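Local coordinates for protein CaaX farnesyltransferase beta subunit Ram1 (PDB 4L9P) that probably transfers a farnesyl group from farnesyl diphosphate to a cysteine near the C-terminus of target proteins, as the zinc-binding, peptide-binding beta subunit of a heterodimeric farnesyltransferase, at residues Val444-Ser454 against Ser463-Asn472; Tyr156-Gly166 against Leu491-Pro501. All coordinates share one frame; numbering follows the deposited sequence. Where two conformers were deposited one is given.

Overall arrangement
Along the chain the order is 156-166, then 444-454, 463-472 and 491-501, so both segments of contact 1 fall between those of contact 2. Contact 1 pairs strands 446-449 and 468-471; contact 2 sets helix 151-164 against the loop that leads into helix 502-513. Their centres lie about 15 Å apart, and they meet directly: Leu491 probably accepts a hydrogen bond from Tyr446 and donates one to Gln445. All four segments belong to the alpha-alpha toroid domain. Contact 2 joins early and late parts of this ring in the buried interior, nearer the ligand pocket, whereas contact 1 is partly buried and lies away from the annotated sites.

Contact 1: residues Val444-Ser454 against Ser463-Asn472; sequences VQYYHYCTDSS and SAFSWKHDPN
Lys468 and Tyr449 form a hydrogen-bonded antiparallel pair, each peptide N-H meeting the other's C=O, and the Lys468 side chain then passes the Tyr449 ring and crosses Thr451 at about a right angle on its way to Ser453. Its CB lies 3.9 Å from CE2 of the Tyr449 ring. CG comes next, 3.9 Å from the Thr451 methyl CG2, and CD stays beside the same methyl. CE reaches Thr451 OG1 at 3.7 Å. A bend at the last torsion (chi4 -57°) then places NZ 3.4 Å from Ser453 O, a weak hydrogen bond; NZ also donates to a water that is bonded to Ser453 OG.

Thr451 is itself held through two bonds at OG1, which donates to Ser466 O at 2.8 Å, on a carbonyl lone pair, and accepts from Ser453 N, which defines an ST turn. On the Lys468 face, the Tyr449 hydroxyl donates to Asp470 OD2 at 2.7 Å in one of the two conformers deposited for Asp470, approaching from above the carboxylate plane. Beyond the strands, Cys450 CB sits over the Trp467 five-membered ring, 3.9 Å from its centroid and 14° off the normal. Helix 375-384 also packs against Trp467, through Leu378 and Ala381.

With strand axes at 160° and bridges from Tyr446-Pro471 to Tyr449-Lys468, this is a short two-stranded antiparallel beta ribbon within an alpha-alpha toroid whose other regular secondary structure is helical.

Contact 2: residues Tyr156-Gly166 against Leu491-Pro501; sequences YWALAGLCLLG and LVPFHPIFVIP
Leu164 and Val492 are joined through their backbones: Val492 N donates to Leu164 O at 3.0 Å, with an N-H...O angle of 165°. The second hydrogen bond across the contact comes from a side chain. With CG anti to the backbone N (chi1 167°), the Tyr156 ring extends toward the loop, and its OH donates to Val499 O at 2.7 Å. That acceptor lies in the ring plane at the edge and is met on a lone pair, so this buried hydroxyl has a well-oriented partner. Tyr156 is further packed by Leu208 and Met212 of helix 200-213.

Aromatic packing centres on Phe494. Leu164 CD2 sits over one face, 3.7 Å from the ring centroid and 17° off the normal, a CH-pi contact; Ile500 CA occupies the opposite face, so the ring is sandwiched between helix and loop. Cys163 CB approaches the ring edge, 4.2 Å from CE1, while Ala160 CB lies 4.0 Å from CZ.

Further apolar contacts flank the ring and the helix end. Cys163 CB also meets Pro501 CG at 4.2 Å, and Leu165 and Leu491 lie side by side, pointing the same way, their CD2 atoms 3.8 Å apart. Of a different kind is the methyl-to-carbonyl packing of Val492 CG2, 3.3 Å from Cys163 O.

The helix ends here in a Schellman motif, with positive phi at Gly166 and two bonds back into the last turn, one of them from Gly166 N to Cys163 O. Pro501 is the N-cap of helix 502-513, so the loop fastens one helix's C-terminal end close to another's start. Joining segments some 325 residues apart, the contact is consistent with ring closure in the alpha-alpha toroid of prenyltransferase beta subunits.

Contact 1: residues Val444-Ser454 against Ser463-Asn472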
# COMPACT_ATOMS: atom_id res chain seq x y z
N VAL B 444 -9.28 -11.80 -10.09
CA VAL B 444 -9.46 -13.26 -10.01
C VAL B 444 -10.11 -13.86 -11.25
O VAL B 444 -10.06 -15.09 -11.45
CB VAL B 444 -10.25 -13.74 -8.77
CG1 VAL B 444 -9.67 -13.23 -7.44
CG2 VAL B 444 -11.70 -13.42 -8.83
N GLN B 445 -10.71 -13.02 -12.06
CA GLN B 445 -11.43 -13.49 -13.25
C GLN B 445 -10.57 -13.53 -14.50
O GLN B 445 -11.10 -13.88 -15.57
CB GLN B 445 -12.64 -12.59 -13.46
CG GLN B 445 -13.59 -12.64 -12.30
CD GLN B 445 -14.70 -11.59 -12.42
OE1 GLN B 445 -14.57 -10.58 -13.13
NE2 GLN B 445 -15.78 -11.79 -11.66
N TYR B 446 -9.29 -13.15 -14.44
CA TYR B 446 -8.44 -13.15 -15.62
C TYR B 446 -7.09 -13.76 -15.35
O TYR B 446 -6.57 -13.66 -14.22
CB TYR B 446 -8.17 -11.68 -16.11
CG TYR B 446 -9.45 -11.09 -16.60
CD1 TYR B 446 -9.83 -11.33 -17.92
CD2 TYR B 446 -10.32 -10.36 -15.76
CE1 TYR B 446 -11.09 -10.94 -18.39
CE2 TYR B 446 -11.58 -9.90 -16.20
CZ TYR B 446 -11.97 -10.24 -17.50
OH TYR B 446 -13.21 -9.90 -17.94
N TYR B 447 -6.52 -14.34 -16.41
CA TYR B 447 -5.07 -14.55 -16.49
C TYR B 447 -4.48 -13.20 -16.93
O TYR B 447 -4.89 -12.67 -17.99
CB TYR B 447 -4.77 -15.58 -17.60
CG TYR B 447 -5.33 -16.97 -17.34
CD1 TYR B 447 -4.68 -17.83 -16.49
CD2 TYR B 447 -6.48 -17.44 -18.01
CE1 TYR B 447 -5.16 -19.12 -16.26
CE2 TYR B 447 -6.98 -18.71 -17.78
CZ TYR B 447 -6.32 -19.55 -16.89
OH TYR B 447 -6.79 -20.83 -16.66
N HIS B 448 -3.57 -12.63 -16.11
CA HIS B 448 -2.89 -11.41 -16.52
C HIS B 448 -1.42 -11.80 -16.65
O HIS B 448 -0.84 -12.36 -15.72
CB HIS B 448 -3.01 -10.35 -15.37
CG HIS B 448 -4.36 -9.70 -15.32
ND1 HIS B 448 -4.88 -8.94 -16.36
CD2 HIS B 448 -5.29 -9.67 -14.32
CE1 HIS B 448 -6.09 -8.49 -16.00
NE2 HIS B 448 -6.35 -8.91 -14.76
N TYR B 449 -0.80 -11.48 -17.77
CA TYR B 449 0.61 -11.89 -17.99
C TYR B 449 1.28 -10.91 -18.92
O TYR B 449 0.60 -10.13 -19.61
CB TYR B 449 0.64 -13.30 -18.62
CG TYR B 449 -0.23 -13.44 -19.82
CD1 TYR B 449 -1.57 -13.82 -19.72
CD2 TYR B 449 0.28 -13.20 -21.09
CE1 TYR B 449 -2.38 -13.91 -20.86
CE2 TYR B 449 -0.53 -13.33 -22.23
CZ TYR B 449 -1.84 -13.66 -22.10
OH TYR B 449 -2.60 -13.78 -23.25
N CYS B 450 2.62 -10.86 -18.90
CA CYS B 450 3.33 -9.91 -19.77
C CYS B 450 3.89 -10.71 -20.98
O CYS B 450 4.08 -11.93 -20.93
CB CYS B 450 4.40 -9.11 -18.97
SG CYS B 450 5.68 -10.16 -18.28
N THR B 451 4.10 -10.02 -22.08
CA THR B 451 4.41 -10.65 -23.36
C THR B 451 5.58 -9.93 -24.02
O THR B 451 6.10 -8.95 -23.49
CB THR B 451 3.19 -10.60 -24.31
OG1 THR B 451 3.01 -9.25 -24.77
CG2 THR B 451 1.91 -11.14 -23.65
N ASP B 452 6.00 -10.46 -25.17
CA ASP B 452 7.05 -9.83 -25.97
C ASP B 452 6.47 -8.87 -27.00
O ASP B 452 7.18 -8.46 -27.94
CB ASP B 452 7.92 -10.90 -26.65
CG ASP B 452 7.12 -11.84 -27.60
OD1 ASP B 452 5.89 -11.70 -27.68
OD2 ASP B 452 7.73 -12.74 -28.26
N SER B 453 5.19 -8.53 -26.84
CA SER B 453 4.50 -7.63 -27.75
C SER B 453 3.97 -6.40 -27.06
O SER B 453 3.03 -6.49 -26.29
CB SER B 453 3.34 -8.39 -28.42
OG SER B 453 2.78 -7.58 -29.44
N SER B 454 4.60 -5.26 -27.30
CA SER B 454 4.23 -4.06 -26.58
C SER B 454 3.49 -3.07 -27.42
O SER B 454 3.78 -2.96 -28.60
CB SER B 454 5.48 -3.42 -25.95
OG SER B 454 5.14 -2.23 -25.24
N SER B 463 7.88 -3.30 -21.29
CA SER B 463 7.22 -4.44 -20.69
C SER B 463 5.88 -4.02 -20.07
O SER B 463 4.88 -4.74 -20.15
CB SER B 463 8.16 -5.04 -19.64
OG SER B 463 7.53 -6.13 -18.98
N ALA B 464 5.84 -2.84 -19.47
CA ALA B 464 4.60 -2.38 -18.82
C ALA B 464 3.46 -2.26 -19.80
O ALA B 464 2.31 -2.39 -19.41
CB ALA B 464 4.80 -1.00 -18.16
N PHE B 465 3.80 -2.02 -21.07
CA PHE B 465 2.77 -1.92 -22.13
C PHE B 465 2.60 -3.22 -22.91
O PHE B 465 2.00 -3.21 -24.01
CB PHE B 465 3.00 -0.69 -23.01
CG PHE B 465 2.80 0.62 -22.25
CD1 PHE B 465 1.50 1.05 -21.95
CD2 PHE B 465 3.88 1.36 -21.76
CE1 PHE B 465 1.28 2.21 -21.19
CE2 PHE B 465 3.64 2.54 -20.98
CZ PHE B 465 2.36 2.94 -20.72
N SER B 466 3.12 -4.31 -22.37
CA SER B 466 3.06 -5.62 -23.02
C SER B 466 2.05 -6.53 -22.32
O SER B 466 1.84 -7.67 -22.75
CB SER B 466 4.44 -6.26 -23.01
OG SER B 466 4.72 -6.84 -21.74
N TRP B 467 1.43 -6.10 -21.21
CA TRP B 467 0.51 -6.96 -20.46
C TRP B 467 -0.76 -7.24 -21.25
O TRP B 467 -1.35 -6.34 -21.85
CB TRP B 467 0.15 -6.25 -19.13
CG TRP B 467 1.27 -6.31 -18.13
CD1 TRP B 467 2.40 -5.50 -18.08
CD2 TRP B 467 1.43 -7.29 -17.09
NE1 TRP B 467 3.21 -5.91 -17.02
CE2 TRP B 467 2.65 -6.99 -16.41
CE3 TRP B 467 0.63 -8.36 -16.63
CZ2 TRP B 467 3.08 -7.71 -15.29
CZ3 TRP B 467 1.08 -9.11 -15.55
CH2 TRP B 467 2.30 -8.79 -14.91
N LYS B 468 -1.14 -8.52 -21.24
CA LYS B 468 -2.33 -9.02 -21.94
C LYS B 468 -3.14 -9.84 -20.98
O LYS B 468 -2.71 -10.11 -19.85
CB LYS B 468 -1.92 -9.83 -23.21
CG LYS B 468 -1.20 -8.86 -24.19
CD LYS B 468 -1.20 -9.29 -25.58
CE LYS B 468 -0.19 -8.51 -26.44
NZ LYS B 468 -0.30 -7.01 -26.52
N HIS B 469 -4.33 -10.24 -21.41
CA HIS B 469 -5.22 -10.94 -20.48
C HIS B 469 -6.04 -11.97 -21.24
O HIS B 469 -6.32 -11.80 -22.45
CB HIS B 469 -6.18 -9.95 -19.78
CG HIS B 469 -6.86 -9.01 -20.71
ND1 HIS B 469 -8.03 -9.33 -21.37
CD2 HIS B 469 -6.54 -7.75 -21.10
CE1 HIS B 469 -8.38 -8.33 -22.16
NE2 HIS B 469 -7.51 -7.35 -22.00
N ASP B 470 -6.35 -13.05 -20.55
CA ASP B 470 -7.28 -14.10 -21.06
C ASP B 470 -8.29 -14.32 -19.95
O ASP B 470 -7.96 -14.19 -18.75
CB ASP B 470 -6.61 -15.50 -21.27
CG ASP B 470 -5.38 -15.51 -22.23
OD1 ASP B 470 -4.58 -16.46 -22.18
OD2 ASP B 470 -5.19 -14.61 -22.99
N PRO B 471 -9.54 -14.67 -20.26
CA PRO B 471 -10.47 -14.93 -19.16
C PRO B 471 -10.10 -16.20 -18.40
O PRO B 471 -9.72 -17.20 -19.01
CB PRO B 471 -11.87 -15.06 -19.82
CG PRO B 471 -11.60 -15.13 -21.18
CD PRO B 471 -10.21 -14.73 -21.57
N ASN B 472 -10.27 -16.16 -17.10
CA ASN B 472 -10.19 -17.39 -16.32
C ASN B 472 -11.62 -17.71 -15.91
O ASN B 472 -12.19 -17.11 -15.00
CB ASN B 472 -9.28 -17.20 -15.11
CG ASN B 472 -8.84 -18.49 -14.57
OD1 ASN B 472 -9.44 -19.50 -14.90
ND2 ASN B 472 -7.81 -18.50 -13.76
O HOH W 1 -2.76 -8.05 -18.00
O HOH W 2 7.39 -8.23 -20.83
O HOH W 3 0.67 -6.21 -28.97

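Contact 2: residues Tyr156-Gly166 against Leu491-Pro501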
# COMPACT_ATOMS: atom_id res chain seq x y z
N TYR B 156 -11.68 9.32 -9.69
CA TYR B 156 -11.05 8.09 -10.14
C TYR B 156 -11.78 6.85 -9.60
O TYR B 156 -12.03 5.93 -10.37
CB TYR B 156 -9.57 8.08 -9.73
CG TYR B 156 -8.99 6.69 -9.90
CD1 TYR B 156 -8.71 6.12 -11.19
CD2 TYR B 156 -8.75 5.90 -8.76
CE1 TYR B 156 -8.25 4.77 -11.29
CE2 TYR B 156 -8.29 4.57 -8.86
CZ TYR B 156 -8.02 4.04 -10.13
OH TYR B 156 -7.56 2.76 -10.22
N TRP B 157 -12.03 6.79 -8.30
CA TRP B 157 -12.62 5.55 -7.73
C TRP B 157 -13.96 5.27 -8.37
O TRP B 157 -14.32 4.10 -8.66
CB TRP B 157 -12.85 5.70 -6.20
CG TRP B 157 -11.53 5.81 -5.45
CD1 TRP B 157 -10.37 5.14 -5.72
CD2 TRP B 157 -11.29 6.59 -4.27
NE1 TRP B 157 -9.39 5.52 -4.81
CE2 TRP B 157 -9.94 6.40 -3.92
CE3 TRP B 157 -12.10 7.46 -3.50
CZ2 TRP B 157 -9.36 7.05 -2.81
CZ3 TRP B 157 -11.52 8.11 -2.39
CH2 TRP B 157 -10.16 7.89 -2.08
N ALA B 158 -14.77 6.32 -8.57
CA ALA B 158 -16.11 6.12 -9.18
C ALA B 158 -15.96 5.72 -10.65
O ALA B 158 -16.65 4.78 -11.09
CB ALA B 158 -16.94 7.39 -9.02
N LEU B 159 -15.11 6.40 -11.43
CA LEU B 159 -14.99 6.00 -12.85
C LEU B 159 -14.45 4.57 -12.96
O LEU B 159 -14.91 3.81 -13.83
CB LEU B 159 -14.07 6.96 -13.60
CG LEU B 159 -14.63 8.36 -13.77
CD1 LEU B 159 -13.52 9.26 -14.36
CD2 LEU B 159 -15.90 8.32 -14.69
N ALA B 160 -13.46 4.23 -12.16
CA ALA B 160 -12.90 2.89 -12.20
C ALA B 160 -13.98 1.84 -11.86
O ALA B 160 -14.10 0.84 -12.58
CB ALA B 160 -11.73 2.76 -11.18
N GLY B 161 -14.78 2.06 -10.81
CA GLY B 161 -15.86 1.11 -10.50
C GLY B 161 -16.88 0.99 -11.63
O GLY B 161 -17.30 -0.11 -11.95
N LEU B 162 -17.26 2.12 -12.19
CA LEU B 162 -18.19 2.10 -13.34
C LEU B 162 -17.59 1.34 -14.53
O LEU B 162 -18.30 0.56 -15.20
CB LEU B 162 -18.55 3.52 -13.75
CG LEU B 162 -19.35 4.28 -12.69
CD1 LEU B 162 -19.45 5.81 -13.09
CD2 LEU B 162 -20.72 3.67 -12.45
N CYS B 163 -16.32 1.58 -14.87
CA CYS B 163 -15.65 0.81 -15.93
C CYS B 163 -15.62 -0.67 -15.62
O CYS B 163 -15.98 -1.48 -16.50
CB CYS B 163 -14.21 1.29 -16.19
SG CYS B 163 -14.07 2.87 -16.98
N LEU B 164 -15.25 -1.06 -14.41
CA LEU B 164 -15.23 -2.48 -14.05
C LEU B 164 -16.59 -3.14 -14.29
O LEU B 164 -16.68 -4.22 -14.81
CB LEU B 164 -14.83 -2.59 -12.57
CG LEU B 164 -13.31 -2.36 -12.40
CD1 LEU B 164 -13.05 -1.96 -10.92
CD2 LEU B 164 -12.54 -3.63 -12.71
N LEU B 165 -17.64 -2.43 -13.90
CA LEU B 165 -19.01 -2.93 -14.05
C LEU B 165 -19.54 -2.84 -15.48
O LEU B 165 -20.69 -3.24 -15.72
CB LEU B 165 -19.93 -2.14 -13.12
CG LEU B 165 -19.75 -2.55 -11.65
CD1 LEU B 165 -20.33 -1.48 -10.75
CD2 LEU B 165 -20.42 -3.94 -11.33
N GLY B 166 -18.74 -2.34 -16.42
CA GLY B 166 -19.10 -2.43 -17.83
C GLY B 166 -19.77 -1.21 -18.38
O GLY B 166 -20.35 -1.30 -19.50
N LEU B 491 -16.36 -8.91 -14.54
CA LEU B 491 -16.03 -7.51 -14.72
C LEU B 491 -15.02 -7.32 -15.83
O LEU B 491 -14.39 -8.29 -16.27
CB LEU B 491 -15.39 -7.04 -13.37
CG LEU B 491 -16.32 -7.16 -12.15
CD1 LEU B 491 -15.55 -6.73 -10.86
CD2 LEU B 491 -17.58 -6.30 -12.32
N VAL B 492 -14.87 -6.08 -16.28
CA VAL B 492 -13.87 -5.75 -17.28
C VAL B 492 -12.48 -5.97 -16.71
O VAL B 492 -12.25 -5.67 -15.55
CB VAL B 492 -14.13 -4.29 -17.71
CG1 VAL B 492 -13.01 -3.65 -18.42
CG2 VAL B 492 -15.51 -4.15 -18.39
N PRO B 493 -11.52 -6.48 -17.49
CA PRO B 493 -10.13 -6.66 -16.96
C PRO B 493 -9.46 -5.28 -16.76
O PRO B 493 -9.68 -4.33 -17.53
CB PRO B 493 -9.41 -7.46 -18.07
CG PRO B 493 -10.24 -7.19 -19.33
CD PRO B 493 -11.70 -6.93 -18.88
N PHE B 494 -8.64 -5.18 -15.70
CA PHE B 494 -7.83 -4.00 -15.44
C PHE B 494 -6.35 -4.34 -15.56
O PHE B 494 -5.91 -5.45 -15.24
CB PHE B 494 -8.09 -3.44 -14.05
CG PHE B 494 -9.08 -2.31 -13.97
CD1 PHE B 494 -10.13 -2.17 -14.91
CD2 PHE B 494 -8.94 -1.40 -12.93
CE1 PHE B 494 -11.04 -1.09 -14.79
CE2 PHE B 494 -9.81 -0.34 -12.79
CZ PHE B 494 -10.90 -0.16 -13.73
N HIS B 495 -5.59 -3.37 -16.01
CA HIS B 495 -4.15 -3.55 -16.11
C HIS B 495 -3.56 -3.62 -14.69
O HIS B 495 -3.84 -2.76 -13.86
CB HIS B 495 -3.60 -2.30 -16.81
CG HIS B 495 -2.20 -2.42 -17.28
ND1 HIS B 495 -1.12 -2.49 -16.42
CD2 HIS B 495 -1.70 -2.54 -18.54
CE1 HIS B 495 -0.00 -2.61 -17.12
NE2 HIS B 495 -0.33 -2.68 -18.42
N PRO B 496 -2.77 -4.64 -14.39
CA PRO B 496 -2.31 -4.76 -12.98
C PRO B 496 -1.36 -3.66 -12.50
O PRO B 496 -1.26 -3.47 -11.29
CB PRO B 496 -1.61 -6.09 -12.89
CG PRO B 496 -1.58 -6.60 -14.33
CD PRO B 496 -2.42 -5.76 -15.26
N ILE B 497 -0.67 -2.96 -13.40
CA ILE B 497 0.18 -1.84 -12.95
C ILE B 497 -0.60 -0.52 -12.95
O ILE B 497 -0.49 0.25 -12.00
CB ILE B 497 1.37 -1.65 -13.92
CG1 ILE B 497 2.24 -2.88 -13.91
CG2 ILE B 497 2.18 -0.42 -13.55
CD1 ILE B 497 3.39 -2.82 -14.95
N PHE B 498 -1.40 -0.25 -14.00
CA PHE B 498 -2.01 1.09 -14.16
C PHE B 498 -3.38 1.17 -13.52
O PHE B 498 -3.91 2.28 -13.32
CB PHE B 498 -2.11 1.49 -15.64
CG PHE B 498 -0.73 1.61 -16.28
CD1 PHE B 498 0.19 2.53 -15.78
CD2 PHE B 498 -0.33 0.73 -17.34
CE1 PHE B 498 1.45 2.66 -16.32
CE2 PHE B 498 0.96 0.85 -17.91
CZ PHE B 498 1.87 1.84 -17.41
N VAL B 499 -4.01 0.02 -13.23
CA VAL B 499 -5.30 0.05 -12.49
C VAL B 499 -6.40 0.83 -13.22
O VAL B 499 -7.19 1.57 -12.64
CB VAL B 499 -5.15 0.46 -10.98
CG1 VAL B 499 -6.28 -0.23 -10.19
CG2 VAL B 499 -3.81 0.02 -10.41
N ILE B 500 -6.45 0.60 -14.54
CA ILE B 500 -7.47 1.06 -15.47
C ILE B 500 -7.53 0.02 -16.57
O ILE B 500 -6.65 -0.84 -16.68
CB ILE B 500 -7.08 2.47 -16.10
CG1 ILE B 500 -5.64 2.48 -16.64
CG2 ILE B 500 -7.32 3.61 -15.08
CD1 ILE B 500 -5.33 3.79 -17.43
N PRO B 501 -8.55 0.07 -17.43
CA PRO B 501 -8.59 -0.93 -18.51
C PRO B 501 -7.34 -0.84 -19.40
O PRO B 501 -6.79 0.26 -19.65
CB PRO B 501 -9.83 -0.52 -19.30
CG PRO B 501 -10.71 0.18 -18.27
CD PRO B 501 -9.75 0.92 -17.37